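Local coordinates for enterobactin synthetase component F-related protein (Vibrio cholerae serotype O1, PDB 4OXI) that binds glycyl-adenosine-5'-phosphate as the adenylation domain AlmE, and probably uses ATP to activate glycine for a lipopolysaccharide modification that gives resistance to antimicrobial peptides, at residues A[97-102]-A[121-126]; A[228-233]-A[426-431]; A[312-317]-A[342-347]; A[324-329]-A[349-354]. All coordinates share one frame; numbering follows the deposited sequence.

Contact 1. Residues A[97-102]-A[121-126]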
loop_
_atom_site.group_PDB
_atom_site.type_symbol
_atom_site.label_atom_id
_atom_site.label_comp_id
_atom_site.label_asym_id
_atom_site.label_seq_id
_atom_site.Cartn_x
_atom_site.Cartn_y
_atom_site.Cartn_z
ATOM N N VAL A 97 21.758 -10.276 7.135
ATOM C CA VAL A 97 20.324 -10.059 7.194
ATOM C C VAL A 97 19.814 -9.859 5.788
ATOM O O VAL A 97 20.407 -9.097 5.029
ATOM C CB VAL A 97 20.013 -8.782 8.013
ATOM C CG1 VAL A 97 18.542 -8.431 7.931
ATOM C CG2 VAL A 97 20.413 -8.982 9.461
ATOM N N GLN A 98 18.716 -10.524 5.432
ATOM C CA GLN A 98 18.069 -10.273 4.139
ATOM C C GLN A 98 16.708 -9.593 4.313
ATOM O O GLN A 98 16.335 -8.714 3.528
ATOM C CB GLN A 98 17.903 -11.573 3.339
ATOM C CG GLN A 98 17.025 -11.403 2.079
ATOM C CD GLN A 98 17.623 -10.437 1.053
ATOM O OE1 GLN A 98 18.841 -10.396 0.862
ATOM N NE2 GLN A 98 16.767 -9.653 0.389
ATOM N N ARG A 99 15.966 -9.996 5.344
ATOM C CA ARG A 99 14.627 -9.462 5.570
ATOM C C ARG A 99 14.537 -8.682 6.883
ATOM O O ARG A 99 14.921 -9.186 7.944
ATOM C CB ARG A 99 13.589 -10.592 5.550
ATOM C CG ARG A 99 13.586 -11.398 4.241
ATOM C CD ARG A 99 12.445 -12.405 4.199
ATOM N NE ARG A 99 12.344 -13.038 2.888
ATOM C CZ ARG A 99 11.481 -14.006 2.594
ATOM N NH1 ARG A 99 10.633 -14.444 3.509
ATOM N NH2 ARG A 99 11.470 -14.538 1.386
ATOM N N VAL A 100 14.034 -7.454 6.814
ATOM C CA VAL A 100 13.870 -6.651 8.018
ATOM C C VAL A 100 12.424 -6.233 8.165
ATOM O O VAL A 100 11.828 -5.681 7.239
ATOM C CB VAL A 100 14.734 -5.378 7.979
ATOM C CG1 VAL A 100 14.552 -4.576 9.273
ATOM C CG2 VAL A 100 16.176 -5.744 7.821
ATOM N N ALA A 101 11.854 -6.487 9.331
ATOM C CA ALA A 101 10.504 -6.016 9.610
ATOM C C ALA A 101 10.575 -4.621 10.214
ATOM O O ALA A 101 11.495 -4.300 10.965
ATOM C CB ALA A 101 9.786 -6.956 10.532
ATOM N N ILE A 102 9.616 -3.781 9.872
ATOM C CA ILE A 102 9.669 -2.397 10.315
ATOM C C ILE A 102 8.480 -2.061 11.198
ATOM O O ILE A 102 7.354 -1.996 10.715
ATOM C CB ILE A 102 9.729 -1.435 9.116
ATOM C CG1 ILE A 102 10.914 -1.813 8.209
ATOM C CG2 ILE A 102 9.842 0.011 9.602
ATOM C CD1 ILE A 102 11.239 -0.780 7.175
ATOM N N GLY A 121 19.767 -3.807 -1.351
ATOM C CA GLY A 121 19.226 -4.998 -1.989
ATOM C C GLY A 121 18.506 -5.962 -1.048
ATOM O O GLY A 121 18.387 -7.156 -1.318
ATOM N N MET A 122 18.009 -5.448 0.065
ATOM C CA MET A 122 17.319 -6.302 1.024
ATOM C C MET A 122 15.800 -6.245 0.895
ATOM O O MET A 122 15.277 -5.636 -0.050
ATOM C CB MET A 122 17.814 -5.985 2.427
ATOM C CG MET A 122 19.288 -6.401 2.560
ATOM S SD MET A 122 20.086 -5.669 3.968
ATOM C CE MET A 122 18.786 -6.026 5.157
ATOM N N THR A 123 15.101 -6.912 1.811
ATOM C CA THR A 123 13.641 -7.015 1.756
ATOM C C THR A 123 13.052 -6.417 3.016
ATOM O O THR A 123 13.423 -6.825 4.126
ATOM C CB THR A 123 13.187 -8.492 1.723
ATOM O OG1 THR A 123 13.947 -9.214 0.745
ATOM C CG2 THR A 123 11.700 -8.600 1.397
ATOM N N TYR A 124 12.137 -5.460 2.875
ATOM C CA TYR A 124 11.501 -4.923 4.066
ATOM C C TYR A 124 10.058 -5.380 4.215
ATOM O O TYR A 124 9.366 -5.645 3.230
ATOM C CB TYR A 124 11.669 -3.400 4.195
ATOM C CG TYR A 124 10.729 -2.531 3.377
ATOM C CD1 TYR A 124 9.498 -2.122 3.896
ATOM C CD2 TYR A 124 11.100 -2.066 2.113
ATOM C CE1 TYR A 124 8.643 -1.306 3.160
ATOM C CE2 TYR A 124 10.248 -1.244 1.363
ATOM C CZ TYR A 124 9.033 -0.870 1.900
ATOM O OH TYR A 124 8.204 -0.052 1.180
ATOM N N ILE A 125 9.627 -5.487 5.466
ATOM C CA ILE A 125 8.298 -5.972 5.800
ATOM C C ILE A 125 7.648 -5.000 6.783
ATOM O O ILE A 125 7.933 -5.024 7.978
ATOM C CB ILE A 125 8.389 -7.360 6.449
ATOM C CG1 ILE A 125 9.248 -8.288 5.577
ATOM C CG2 ILE A 125 6.984 -7.968 6.670
ATOM C CD1 ILE A 125 9.785 -9.473 6.310
ATOM N N PRO A 126 6.782 -4.119 6.281
ATOM C CA PRO A 126 6.196 -3.152 7.211
ATOM C C PRO A 126 5.152 -3.823 8.097
ATOM O O PRO A 126 4.362 -4.625 7.601
ATOM C CB PRO A 126 5.531 -2.130 6.275
ATOM C CG PRO A 126 5.239 -2.877 5.016
ATOM C CD PRO A 126 6.341 -3.910 4.887
HETATM O O HOH W 1 13.738 -11.835 0.674
#
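Residues 97-102 and 121-126 run parallel, their strand axes 24° apart, and four backbone bonds join them, from Thr-123 N to Gln-98 O, Val-100 N to Thr-123 O, Ile-125 N to Val-100 O and Ile-102 N to Ile-125 O. Beside the first of these, Thr-123 OG1 is a busy atom. Gln-98 NE2 bonds to Thr-123 OG1 at 2.9 Å, with OG1 lying in the plane of the Gln-98 amide, the chain turning at chi2 (63°) to come back across, and extends a weak second bond to Gly-121 O. A water donates to the same OG1 and accepts from Arg-99 NE at the guanidinium edge, while Tyr-216 O is a further partner of OG1 and Thr-143 O takes Arg-99 NH1. Elsewhere the packing is apolar: Met-122 CE is 3.7 Å from Val-97 CG1 and 3.7 Å from Val-100 CG2, and Ile-102 CD1 meets Tyr-124 CD1 obliquely at 3.9 Å. This is a beta-alpha-beta crossover; helix 108-119 links the strands and ends in a Schellman motif at Gly-121. Strand 147-149 lies beyond 99-102, Tyr-124 bonds through its backbone to Ala-217 and Ile-219 of strand 216-222, and Trp-92 of helix 78-95 packs on Met-122.

Contact 2. Residues A[228-233]-A[426-431]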
loop_
_atom_site.group_PDB
_atom_site.type_symbol
_atom_site.label_atom_id
_atom_site.label_comp_id
_atom_site.label_asym_id
_atom_site.label_seq_id
_atom_site.Cartn_x
_atom_site.Cartn_y
_atom_site.Cartn_z
ATOM N N LYS A 228 -6.348 -16.073 7.856
ATOM C CA LYS A 228 -4.921 -16.187 7.587
ATOM C C LYS A 228 -4.552 -15.194 6.485
ATOM O O LYS A 228 -5.100 -15.245 5.381
ATOM C CB LYS A 228 -4.554 -17.607 7.165
ATOM C CG LYS A 228 -3.058 -17.812 7.016
ATOM C CD LYS A 228 -2.731 -19.225 6.556
ATOM C CE LYS A 228 -1.265 -19.340 6.174
ATOM N NZ LYS A 228 -0.383 -18.780 7.242
ATOM N N PRO A 229 -3.643 -14.269 6.789
ATOM C CA PRO A 229 -3.281 -13.253 5.798
ATOM C C PRO A 229 -2.624 -13.869 4.564
ATOM O O PRO A 229 -1.880 -14.852 4.674
ATOM C CB PRO A 229 -2.263 -12.382 6.545
ATOM C CG PRO A 229 -2.546 -12.621 8.002
ATOM C CD PRO A 229 -2.966 -14.060 8.078
ATOM N N LYS A 230 -2.922 -13.302 3.401
ATOM C CA LYS A 230 -2.189 -13.627 2.196
ATOM C C LYS A 230 -0.990 -12.708 2.199
ATOM O O LYS A 230 -1.090 -11.544 2.612
ATOM C CB LYS A 230 -3.033 -13.340 0.962
ATOM C CG LYS A 230 -4.237 -14.258 0.798
ATOM C CD LYS A 230 -5.088 -13.813 -0.390
ATOM C CE LYS A 230 -6.259 -14.757 -0.608
ATOM N NZ LYS A 230 -7.046 -14.332 -1.806
ATOM N N ARG A 231 0.149 -13.219 1.760
ATOM C CA ARG A 231 1.322 -12.378 1.640
ATOM C C ARG A 231 1.818 -12.235 0.215
ATOM O O ARG A 231 1.796 -13.185 -0.579
ATOM C CB ARG A 231 2.413 -12.839 2.585
ATOM C CG ARG A 231 2.325 -12.056 3.889
ATOM C CD ARG A 231 2.973 -12.766 5.009
ATOM N NE ARG A 231 2.175 -13.900 5.433
ATOM C CZ ARG A 231 1.506 -13.945 6.579
ATOM N NH1 ARG A 231 1.537 -12.900 7.409
ATOM N NH2 ARG A 231 0.810 -15.035 6.885
ATOM N N ILE A 232 2.247 -11.022 -0.104
ATOM C CA ILE A 232 2.584 -10.669 -1.465
ATOM C C ILE A 232 3.989 -10.100 -1.469
ATOM O O ILE A 232 4.236 -9.015 -0.924
ATOM C CB ILE A 232 1.604 -9.619 -1.976
ATOM C CG1 ILE A 232 0.194 -10.213 -2.044
ATOM C CG2 ILE A 232 2.027 -9.092 -3.327
ATOM C CD1 ILE A 232 -0.884 -9.160 -2.216
ATOM N N ALA A 233 4.912 -10.847 -2.062
ATOM C CA ALA A 233 6.295 -10.433 -2.133
ATOM C C ALA A 233 6.548 -9.796 -3.500
ATOM O O ALA A 233 6.368 -10.442 -4.527
ATOM C CB ALA A 233 7.211 -11.626 -1.910
ATOM N N LYS A 426 4.916 -13.313 -8.542
ATOM C CA LYS A 426 4.932 -14.727 -8.923
ATOM C C LYS A 426 3.688 -15.468 -8.472
ATOM O O LYS A 426 3.320 -16.486 -9.055
ATOM C CB LYS A 426 6.135 -15.443 -8.301
ATOM C CG LYS A 426 7.500 -14.901 -8.698
ATOM C CD LYS A 426 7.774 -15.131 -10.168
ATOM C CE LYS A 426 9.135 -14.563 -10.576
ATOM N NZ LYS A 426 9.288 -14.552 -12.066
ATOM N N GLY A 427 3.062 -14.969 -7.417
ATOM C CA GLY A 427 1.962 -15.659 -6.763
ATOM C C GLY A 427 1.996 -15.218 -5.315
ATOM O O GLY A 427 2.720 -14.281 -4.968
ATOM N N TYR A 428 1.222 -15.869 -4.465
ATOM C CA TYR A 428 1.253 -15.539 -3.049
ATOM C C TYR A 428 2.385 -16.320 -2.384
ATOM O O TYR A 428 2.707 -17.436 -2.790
ATOM C CB TYR A 428 -0.098 -15.844 -2.397
ATOM C CG TYR A 428 -1.242 -15.021 -2.971
ATOM C CD1 TYR A 428 -1.383 -13.671 -2.652
ATOM C CD2 TYR A 428 -2.175 -15.583 -3.832
ATOM C CE1 TYR A 428 -2.424 -12.903 -3.174
ATOM C CE2 TYR A 428 -3.227 -14.825 -4.352
ATOM C CZ TYR A 428 -3.337 -13.483 -4.020
ATOM O OH TYR A 428 -4.361 -12.715 -4.532
ATOM N N LEU A 429 2.996 -15.725 -1.369
ATOM C CA LEU A 429 4.115 -16.340 -0.668
ATOM C C LEU A 429 3.660 -17.591 0.093
ATOM O O LEU A 429 2.740 -17.521 0.914
ATOM C CB LEU A 429 4.716 -15.312 0.299
ATOM C CG LEU A 429 6.128 -15.517 0.839
ATOM C CD1 LEU A 429 7.093 -15.666 -0.315
ATOM C CD2 LEU A 429 6.521 -14.341 1.746
ATOM N N ASN A 430 4.299 -18.724 -0.196
ATOM C CA ASN A 430 4.016 -20.011 0.464
ATOM C C ASN A 430 2.530 -20.354 0.607
ATOM O O ASN A 430 2.083 -20.797 1.670
ATOM C CB ASN A 430 4.702 -20.068 1.834
ATOM C CG ASN A 430 6.141 -19.601 1.778
ATOM O OD1 ASN A 430 6.554 -18.729 2.547
ATOM N ND2 ASN A 430 6.912 -20.161 0.848
ATOM N N ASP A 431 1.766 -20.131 -0.460
ATOM C CA ASP A 431 0.321 -20.365 -0.434
ATOM C C ASP A 431 -0.101 -20.845 -1.820
ATOM O O ASP A 431 -0.685 -20.090 -2.597
ATOM C CB ASP A 431 -0.404 -19.072 -0.043
ATOM C CG ASP A 431 -1.898 -19.262 0.170
ATOM O OD1 ASP A 431 -2.456 -20.323 -0.207
ATOM O OD2 ASP A 431 -2.530 -18.316 0.702
HETATM O O HOH W 2 0.379 -15.966 1.248
HETATM O O HOH W 3 4.498 -13.394 -3.287
HETATM O O HOH W 4 6.659 -12.652 -6.202
#
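Arg-231 O accepts a nearly straight hydrogen bond from Leu-429 N (2.9 Å, 171° at the hydrogen), with a longer C-H contact from Tyr-428 CA and the Tyr-428 ring edge beside it. Leu-429 N sits tilted out of the carbonyl plane. Around this single direct bond, three waters bridge the backbones. One joins Arg-231 N to Leu-429 O, a second runs from Ala-233 N to Gly-427 O, and the third links Ala-233 O with Lys-426 N, so the loop follows the strand without pairing with it throughout. The Tyr-428 ring is packed from two directions. Lys-230, extended beyond CG, lays CD over one face in a CH-pi contact, 4.2 Å from the ring centroid, and Ile-232 CG1 comes to CD1 of Tyr-428 at the edge, 3.8 Å away. Glu-364 takes the Tyr-428 hydroxyl. Lys-228 to Lys-230 close the glycine-rich TSGSTGKPK signature of adenylate-forming enzymes, and the Ile-232 side chain is about 6 Å from the bound glycyl-adenylate. Strand 230-235 pairs with strand 216-222. Helix 133-142 lies against Arg-231, whose NH2 forms a salt bridge with Glu-138. Asp-431 N-caps helix 432-438 with its side chain on a backbone N, and its OD2 also bonds to Asn-434 ND2.

Contact 3. Residues A[312-317]-A[342-347]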
loop_
_atom_site.group_PDB
_atom_site.type_symbol
_atom_site.label_atom_id
_atom_site.label_comp_id
_atom_site.label_asym_id
_atom_site.label_seq_id
_atom_site.Cartn_x
_atom_site.Cartn_y
_atom_site.Cartn_z
ATOM N N VAL A 312 -10.181 10.765 0.615
ATOM C CA VAL A 312 -9.591 12.014 1.065
ATOM C C VAL A 312 -10.346 13.235 0.523
ATOM O O VAL A 312 -10.486 14.242 1.219
ATOM C CB VAL A 312 -8.096 12.037 0.724
ATOM C CG1 VAL A 312 -7.572 13.458 0.591
ATOM C CG2 VAL A 312 -7.323 11.259 1.792
ATOM N N ILE A 313 -10.868 13.127 -0.699
ATOM C CA ILE A 313 -11.607 14.232 -1.312
ATOM C C ILE A 313 -12.917 14.473 -0.580
ATOM O O ILE A 313 -13.295 15.618 -0.332
ATOM C CB ILE A 313 -11.931 13.965 -2.787
ATOM C CG1 ILE A 313 -10.652 13.648 -3.571
ATOM C CG2 ILE A 313 -12.669 15.165 -3.394
ATOM C CD1 ILE A 313 -10.921 13.052 -4.970
ATOM N N GLU A 314 -13.611 13.394 -0.234
ATOM C CA GLU A 314 -14.882 13.518 0.470
ATOM C C GLU A 314 -14.674 14.165 1.822
ATOM O O GLU A 314 -15.428 15.055 2.226
ATOM C CB GLU A 314 -15.528 12.153 0.653
ATOM C CG GLU A 314 -16.221 11.656 -0.589
ATOM C CD GLU A 314 -17.204 10.548 -0.278
ATOM O OE1 GLU A 314 -18.313 10.548 -0.864
ATOM O OE2 GLU A 314 -16.863 9.687 0.560
ATOM N N LEU A 315 -13.640 13.709 2.515
ATOM C CA LEU A 315 -13.278 14.262 3.812
ATOM C C LEU A 315 -12.972 15.758 3.723
ATOM O O LEU A 315 -13.431 16.547 4.551
ATOM C CB LEU A 315 -12.076 13.512 4.365
ATOM C CG LEU A 315 -11.473 14.037 5.661
ATOM C CD1 LEU A 315 -12.531 14.138 6.760
ATOM C CD2 LEU A 315 -10.355 13.113 6.094
ATOM N N ALA A 316 -12.193 16.146 2.720
ATOM C CA ALA A 316 -11.849 17.549 2.557
ATOM C C ALA A 316 -13.107 18.392 2.318
ATOM O O ALA A 316 -13.186 19.530 2.782
ATOM C CB ALA A 316 -10.852 17.726 1.427
ATOM N N LEU A 317 -14.084 17.820 1.608
ATOM C CA LEU A 317 -15.364 18.486 1.355
ATOM C C LEU A 317 -16.213 18.608 2.613
ATOM O O LEU A 317 -16.888 19.625 2.818
ATOM C CB LEU A 317 -16.157 17.755 0.271
ATOM C CG LEU A 317 -15.638 17.999 -1.143
ATOM C CD1 LEU A 317 -16.306 17.074 -2.148
ATOM C CD2 LEU A 317 -15.837 19.456 -1.524
ATOM N N HIS A 342 -16.813 11.193 -10.810
ATOM C CA HIS A 342 -16.562 12.367 -11.628
ATOM C C HIS A 342 -16.701 13.637 -10.808
ATOM O O HIS A 342 -15.827 14.514 -10.863
ATOM C CB HIS A 342 -17.510 12.424 -12.825
ATOM C CG HIS A 342 -17.224 13.566 -13.746
ATOM N ND1 HIS A 342 -16.403 13.442 -14.848
ATOM C CD2 HIS A 342 -17.605 14.865 -13.702
ATOM C CE1 HIS A 342 -16.308 14.612 -15.455
ATOM N NE2 HIS A 342 -17.027 15.491 -14.780
ATOM N N ASP A 343 -17.787 13.716 -10.039
ATOM C CA ASP A 343 -18.084 14.893 -9.224
ATOM C C ASP A 343 -17.039 15.147 -8.135
ATOM O O ASP A 343 -16.753 16.305 -7.794
ATOM C CB ASP A 343 -19.494 14.797 -8.620
ATOM C CG ASP A 343 -20.596 14.882 -9.682
ATOM O OD1 ASP A 343 -20.350 15.477 -10.761
ATOM O OD2 ASP A 343 -21.708 14.350 -9.438
ATOM N N LEU A 344 -16.474 14.078 -7.584
ATOM C CA LEU A 344 -15.382 14.233 -6.625
ATOM C C LEU A 344 -14.126 14.742 -7.317
ATOM O O LEU A 344 -13.474 15.673 -6.843
ATOM C CB LEU A 344 -15.073 12.913 -5.930
ATOM C CG LEU A 344 -16.023 12.465 -4.829
ATOM C CD1 LEU A 344 -15.395 11.292 -4.092
ATOM C CD2 LEU A 344 -16.337 13.621 -3.877
ATOM N N ALA A 345 -13.778 14.130 -8.443
ATOM C CA ALA A 345 -12.564 14.532 -9.123
ATOM C C ALA A 345 -12.705 15.984 -9.571
ATOM O O ALA A 345 -11.731 16.744 -9.544
ATOM C CB ALA A 345 -12.273 13.625 -10.298
ATOM N N GLU A 346 -13.919 16.374 -9.965
ATOM C CA GLU A 346 -14.162 17.753 -10.402
ATOM C C GLU A 346 -13.936 18.753 -9.274
ATOM O O GLU A 346 -13.267 19.771 -9.467
ATOM C CB GLU A 346 -15.568 17.922 -10.994
ATOM C CG GLU A 346 -15.985 19.382 -11.230
ATOM C CD GLU A 346 -15.136 20.114 -12.275
ATOM O OE1 GLU A 346 -14.408 19.453 -13.054
ATOM O OE2 GLU A 346 -15.202 21.364 -12.319
ATOM N N GLN A 347 -14.464 18.453 -8.091
ATOM C CA GLN A 347 -14.290 19.356 -6.964
ATOM C C GLN A 347 -12.830 19.459 -6.520
ATOM O O GLN A 347 -12.382 20.520 -6.094
ATOM C CB GLN A 347 -15.202 18.953 -5.807
ATOM C CG GLN A 347 -16.658 19.328 -6.052
ATOM C CD GLN A 347 -17.594 18.731 -5.026
ATOM O OE1 GLN A 347 -18.029 17.582 -5.159
ATOM N NE2 GLN A 347 -17.915 19.503 -3.994
#
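Apolar contact carries nearly all of this helix pair, with Leu-344 pushed in among Ile-313, Glu-314 and Leu-317. Both methyls of Leu-344 meet Glu-314 CG, CD1 nearer at 3.6 Å, and CD2 also reaches Leu-317 CD1 (3.9 Å) and Ile-313 CG2 (4.0 Å). CG of Leu-344 is anti to the carbonyl carbon (chi1 -77°), and its methyls reach toward helix 311-318. Ile-313 CG2 also rests against the backbone, 3.6 Å from Leu-344 O. At the partly exposed end, Leu-317 crosses the end of Gln-347 at about a right angle, its CD1 3.6 Å from the amide carbon CD of Gln-347.

Polar bonding across the interface is absent. Glu-314 lends its methylene to the packing and carries its carboxylate beyond it, where OE1 bonds to Ser-506 OG and OE2 to Ser-504 OG, residues that probably belong to the C-terminal subdomain of adenylate-forming enzymes. Leu-344 touches Ser-506 as well, so both helices face that later part of the chain.

The axes are 9.8 Å apart and cross at 63°. Each helix links successive parallel strands, 305-308 to 332-336 and 332-336 to 356-360, the layered alpha/beta arrangement of the AMP-binding core.

Contact 4. Residues A[324-329]-A[349-354]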
loop_
_atom_site.group_PDB
_atom_site.type_symbol
_atom_site.label_atom_id
_atom_site.label_comp_id
_atom_site.label_asym_id
_atom_site.label_seq_id
_atom_site.Cartn_x
_atom_site.Cartn_y
_atom_site.Cartn_z
ATOM N N PRO A 324 -12.691 26.468 -4.593
ATOM C CA PRO A 324 -11.926 26.658 -5.831
ATOM C C PRO A 324 -10.678 27.501 -5.611
ATOM O O PRO A 324 -10.697 28.439 -4.813
ATOM C CB PRO A 324 -12.923 27.386 -6.737
ATOM C CG PRO A 324 -14.258 26.823 -6.308
ATOM C CD PRO A 324 -14.142 26.653 -4.805
ATOM N N HIS A 325 -9.602 27.125 -6.292
ATOM C CA HIS A 325 -8.313 27.807 -6.225
ATOM C C HIS A 325 -7.617 27.726 -4.864
ATOM O O HIS A 325 -6.559 28.325 -4.682
ATOM C CB HIS A 325 -8.451 29.268 -6.674
ATOM C CG HIS A 325 -9.163 29.427 -7.980
ATOM N ND1 HIS A 325 -8.533 29.267 -9.196
ATOM C CD2 HIS A 325 -10.455 29.723 -8.262
ATOM C CE1 HIS A 325 -9.406 29.454 -10.170
ATOM N NE2 HIS A 325 -10.580 29.732 -9.630
ATOM N N SER A 326 -8.195 26.988 -3.917
ATOM C CA SER A 326 -7.628 26.918 -2.561
ATOM C C SER A 326 -6.356 26.075 -2.443
ATOM O O SER A 326 -5.682 26.128 -1.414
ATOM C CB SER A 326 -8.663 26.419 -1.550
ATOM O OG SER A 326 -9.013 25.066 -1.779
ATOM N N LEU A 327 -6.021 25.307 -3.482
ATOM C CA LEU A 327 -4.813 24.477 -3.448
ATOM C C LEU A 327 -3.908 24.710 -4.654
ATOM O O LEU A 327 -3.648 23.773 -5.411
ATOM C CB LEU A 327 -5.198 22.995 -3.379
ATOM C CG LEU A 327 -5.955 22.600 -2.119
ATOM C CD1 LEU A 327 -6.253 21.102 -2.113
ATOM C CD2 LEU A 327 -5.156 23.006 -0.885
ATOM N N PRO A 328 -3.412 25.954 -4.833
ATOM C CA PRO A 328 -2.614 26.280 -6.024
ATOM C C PRO A 328 -1.299 25.534 -6.134
ATOM O O PRO A 328 -0.792 25.411 -7.238
ATOM C CB PRO A 328 -2.312 27.781 -5.850
ATOM C CG PRO A 328 -2.452 28.039 -4.385
ATOM C CD PRO A 328 -3.573 27.127 -3.949
ATOM N N SER A 329 -0.727 25.063 -5.033
ATOM C CA SER A 329 0.592 24.425 -5.129
ATOM C C SER A 329 0.542 22.993 -5.698
ATOM O O SER A 329 1.566 22.469 -6.136
ATOM C CB SER A 329 1.301 24.413 -3.771
ATOM O OG SER A 329 0.696 23.466 -2.886
ATOM N N GLN A 349 -10.246 19.022 -8.569
ATOM C CA GLN A 349 -9.563 19.743 -9.644
ATOM C C GLN A 349 -9.844 21.257 -9.628
ATOM O O GLN A 349 -8.975 22.058 -9.983
ATOM C CB GLN A 349 -9.884 19.139 -11.020
ATOM C CG GLN A 349 -9.154 19.848 -12.170
ATOM C CD GLN A 349 -8.988 18.967 -13.392
ATOM O OE1 GLN A 349 -9.934 18.762 -14.164
ATOM N NE2 GLN A 349 -7.780 18.434 -13.578
ATOM N N GLN A 350 -11.042 21.653 -9.204
ATOM C CA GLN A 350 -11.346 23.080 -9.066
ATOM C C GLN A 350 -10.479 23.723 -7.994
ATOM O O GLN A 350 -10.103 24.892 -8.110
ATOM C CB GLN A 350 -12.829 23.309 -8.763
ATOM C CG GLN A 350 -13.731 23.226 -9.998
ATOM C CD GLN A 350 -13.339 24.228 -11.082
ATOM O OE1 GLN A 350 -13.581 25.433 -10.945
ATOM N NE2 GLN A 350 -12.721 23.736 -12.159
ATOM N N ALA A 351 -10.152 22.966 -6.950
ATOM C CA ALA A 351 -9.280 23.496 -5.898
ATOM C C ALA A 351 -7.852 23.641 -6.380
ATOM O O ALA A 351 -7.185 24.613 -6.038
ATOM C CB ALA A 351 -9.328 22.629 -4.660
ATOM N N THR A 352 -7.366 22.677 -7.162
ATOM C CA THR A 352 -5.969 22.740 -7.596
ATOM C C THR A 352 -5.816 23.469 -8.930
ATOM O O THR A 352 -4.748 24.009 -9.215
ATOM C CB THR A 352 -5.309 21.322 -7.738
ATOM O OG1 THR A 352 -5.869 20.632 -8.866
ATOM C CG2 THR A 352 -5.499 20.483 -6.476
ATOM N N GLN A 353 -6.879 23.452 -9.744
ATOM C CA GLN A 353 -6.837 23.913 -11.134
ATOM C C GLN A 353 -5.776 23.171 -11.924
ATOM O O GLN A 353 -5.304 23.661 -12.950
ATOM C CB GLN A 353 -6.604 25.431 -11.221
ATOM C CG GLN A 353 -7.690 26.256 -10.536
ATOM C CD GLN A 353 -8.986 26.249 -11.321
ATOM O OE1 GLN A 353 -8.977 26.404 -12.539
ATOM N NE2 GLN A 353 -10.104 26.052 -10.631
ATOM N N GLN A 354 -5.399 21.986 -11.453
ATOM C CA GLN A 354 -4.295 21.254 -12.071
ATOM C C GLN A 354 -4.610 19.759 -12.288
ATOM O O GLN A 354 -5.645 19.279 -11.825
ATOM C CB GLN A 354 -3.014 21.534 -11.275
ATOM C CG GLN A 354 -2.498 22.953 -11.566
ATOM C CD GLN A 354 -1.343 23.372 -10.690
ATOM O OE1 GLN A 354 -0.203 23.397 -11.132
ATOM N NE2 GLN A 354 -1.635 23.725 -9.441
#
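Gln-353, the first residue past the helix, folds its amide over the ring of His-325 in the loop: NE2 of Gln-353 lies 3.5 Å above the plane of the His-325 ring, displaced from the ring centre, and amide and ring are only 20° from parallel. The bend at chi2 of Gln-353 (-73°) doubles its chain back, and a 2.8 Å bond from its NE2 to Gln-350 O fixes the amide there. Gln-350 O takes a second donor, His-325 N at 2.9 Å, so one carbonyl serves both residues, each of which has positive phi. One residue on, Ala-351 O accepts from Leu-327 N at 2.9 Å, the donor standing above the carbonyl plane. Gln-354 then joins the loop to the helix end with its side chain, NE2 bonding to Pro-328 O at 2.9 Å and to Thr-352 O at 3.1 Å. Thr-352 OG1, in the crowded position between backbone N and carbonyl carbon, accepts from Gln-354 N and forms an ST turn. Leu-327 packs on the helix end, its CB 4.0 Å from Thr-352 CG2 and its CG near Ala-351 CB. The loop between helix 311-318 and strand 332-336 thus takes up carbonyls at the C-terminal end of helix 342-352. Leu-327 also touches Ile-298 and His-299 of helix 294-301, and Ser-329 OG bonds to Leu-303 O.

Contacts 1 and 3 are buried, contacts 2 and 4 only partly so, and the chemistry follows. Contact 1 is held by regular strand bonds with a polar cluster at one end, whereas contact 3, between helices, relies on apolar packing, with no hydrogen bond across it. In contacts 2 and 4 a loop meets a regular element: waters fill in for strand bonds in the first, and helix-end carbonyls are satisfied in the second. Contacts 3 and 4 share helix 342-352, their centres about 12 Å apart. Contacts 1 and 2 both border strand 216-222, which bonds to strand 123-126 and pairs with strand 230-235; their centres are about 16 Å apart, across the chain's centre from the other pair.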